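Local coordinates for Lmo1340 protein (Listeria monocytogenes, PDB 4NLM), which is of unknown function but is probably a surface lipoprotein built around a YqgU-like six-bladed beta-propeller, at residues A[262-267]-A[287-292]. Numbering follows the deposited sequence.
Sequences AREYDE and FVPYKS
Glu264 lies against the ring of Pro289 at a junction between two sheets of the YqgU-like six-bladed beta-propeller. Glu264 sits on strand 255-266, and Pro289 ends strand 284-289 of the next sheet. The Glu264 side chain starts with CG anti to its own carbonyl carbon (chi1 -78°), and the extended chain beyond CG crosses the Pro289 ring at a slant. From CB, the chain reaches Pro289 at CG: Glu264 CG meets Pro289 CB and CG, both at 3.8 Å. Glu264 CD stays on the same ring, 3.7 Å from Pro289 CB. At the tip the two oxygens part. Glu264 OE1 is hydrogen-bonded to Tyr302 OH, on strand 302-308. Glu264 OE2 accepts a hydrogen bond from a water 2.7 Å away, and that water also donates to Lys291 O, tying the carboxylate to the turn after Pro289. Glu301 OE1 is close to OE2, which could raise the proton affinity of either acid. Ala262 O also touches the ring, 3.3 Å from Pro289 CG, and Ala262 CB packs on the Lys291-Ser292 peptide. Beyond Ser292 the chain pairs in parallel with strand 255-266 through strand 293-294. Ser292 OG, anti to its backbone N (chi1 -180°), donates to Arg263 O at 2.7 Å, in the carbonyl plane on a lone pair, with a C=O...OG angle of 145°.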
# COMPACT_ATOMS: atom_id res chain seq x y z
N ALA A 262 -10.77 -13.30 14.56
CA ALA A 262 -11.76 -14.20 13.96
C ALA A 262 -11.54 -14.23 12.46
O ALA A 262 -11.31 -13.20 11.85
CB ALA A 262 -13.15 -13.70 14.27
N ARG A 263 -11.67 -15.43 11.88
CA ARG A 263 -11.41 -15.62 10.45
C ARG A 263 -12.67 -15.63 9.60
O ARG A 263 -13.60 -16.41 9.85
CB ARG A 263 -10.71 -16.96 10.24
CG ARG A 263 -10.45 -17.31 8.79
CD ARG A 263 -9.63 -18.58 8.64
NE ARG A 263 -9.66 -19.07 7.26
CZ ARG A 263 -10.61 -19.85 6.74
NH1 ARG A 263 -10.55 -20.17 5.47
NH2 ARG A 263 -11.63 -20.30 7.48
N GLU A 264 -12.70 -14.74 8.62
CA GLU A 264 -13.74 -14.77 7.61
C GLU A 264 -13.22 -15.51 6.38
O GLU A 264 -12.00 -15.63 6.15
CB GLU A 264 -14.15 -13.37 7.21
CG GLU A 264 -15.07 -12.71 8.20
CD GLU A 264 -15.46 -11.29 7.80
OE1 GLU A 264 -14.75 -10.68 6.96
OE2 GLU A 264 -16.46 -10.79 8.34
N TYR A 265 -14.15 -15.96 5.58
CA TYR A 265 -13.84 -16.67 4.36
C TYR A 265 -14.96 -16.46 3.36
O TYR A 265 -16.07 -16.13 3.73
CB TYR A 265 -13.59 -18.16 4.67
CG TYR A 265 -14.66 -18.82 5.48
CD1 TYR A 265 -14.67 -18.70 6.87
CD2 TYR A 265 -15.68 -19.53 4.88
CE1 TYR A 265 -15.66 -19.30 7.62
CE2 TYR A 265 -16.67 -20.14 5.63
CZ TYR A 265 -16.66 -20.01 7.00
OH TYR A 265 -17.66 -20.61 7.72
N ASP A 266 -14.62 -16.56 2.10
CA ASP A 266 -15.62 -16.38 1.07
C ASP A 266 -15.61 -17.67 0.27
O ASP A 266 -15.08 -18.69 0.75
CB ASP A 266 -15.34 -15.13 0.23
CG ASP A 266 -13.92 -15.09 -0.33
OD1 ASP A 266 -13.37 -16.16 -0.67
OD2 ASP A 266 -13.35 -13.98 -0.44
N GLU A 267 -16.18 -17.61 -0.93
CA GLU A 267 -16.27 -18.79 -1.78
C GLU A 267 -14.92 -19.31 -2.26
O GLU A 267 -14.81 -20.47 -2.58
CB GLU A 267 -17.22 -18.53 -2.97
CG GLU A 267 -18.67 -18.36 -2.52
CD GLU A 267 -19.57 -17.70 -3.56
OE1 GLU A 267 -20.79 -17.95 -3.52
OE2 GLU A 267 -19.06 -16.92 -4.39
N PHE A 287 -8.71 -3.80 10.42
CA PHE A 287 -10.09 -4.22 10.66
C PHE A 287 -10.07 -5.66 11.14
O PHE A 287 -9.21 -6.48 10.77
CB PHE A 287 -10.97 -4.02 9.40
CG PHE A 287 -11.18 -2.59 9.13
CD1 PHE A 287 -12.15 -1.90 9.85
CD2 PHE A 287 -10.44 -1.91 8.19
CE1 PHE A 287 -12.31 -0.55 9.66
CE2 PHE A 287 -10.61 -0.58 8.01
CZ PHE A 287 -11.57 0.11 8.73
N VAL A 288 -11.06 -5.97 11.98
CA VAL A 288 -11.21 -7.28 12.58
C VAL A 288 -12.71 -7.63 12.55
O VAL A 288 -13.51 -6.82 12.97
CB VAL A 288 -10.71 -7.27 14.04
CG1 VAL A 288 -10.90 -8.59 14.72
CG2 VAL A 288 -9.24 -6.94 14.10
N PRO A 289 -13.05 -8.86 12.15
CA PRO A 289 -14.45 -9.25 12.17
C PRO A 289 -14.91 -9.58 13.57
O PRO A 289 -14.11 -9.95 14.40
CB PRO A 289 -14.47 -10.54 11.31
CG PRO A 289 -13.12 -10.64 10.71
CD PRO A 289 -12.19 -9.91 11.59
N TYR A 290 -16.21 -9.51 13.80
CA TYR A 290 -16.78 -9.88 15.08
C TYR A 290 -16.91 -11.38 15.29
O TYR A 290 -16.99 -11.84 16.43
CB TYR A 290 -18.13 -9.22 15.27
CG TYR A 290 -18.02 -7.74 15.47
CD1 TYR A 290 -17.48 -7.24 16.64
CD2 TYR A 290 -18.44 -6.86 14.52
CE1 TYR A 290 -17.36 -5.90 16.84
CE2 TYR A 290 -18.30 -5.49 14.70
CZ TYR A 290 -17.74 -5.02 15.89
OH TYR A 290 -17.66 -3.67 16.10
N LYS A 291 -16.97 -12.13 14.21
CA LYS A 291 -17.10 -13.57 14.33
C LYS A 291 -16.56 -14.26 13.08
O LYS A 291 -16.46 -13.64 12.02
CB LYS A 291 -18.55 -13.98 14.58
CG LYS A 291 -19.44 -13.77 13.38
CD LYS A 291 -20.91 -14.14 13.62
CE LYS A 291 -21.72 -13.64 12.45
NZ LYS A 291 -23.16 -14.00 12.55
N SER A 292 -16.15 -15.50 13.24
CA SER A 292 -15.69 -16.29 12.13
C SER A 292 -16.88 -16.73 11.33
O SER A 292 -17.80 -17.31 11.89
CB SER A 292 -14.95 -17.51 12.64
OG SER A 292 -14.49 -18.28 11.54
O HOH W 1 -17.87 -12.00 10.27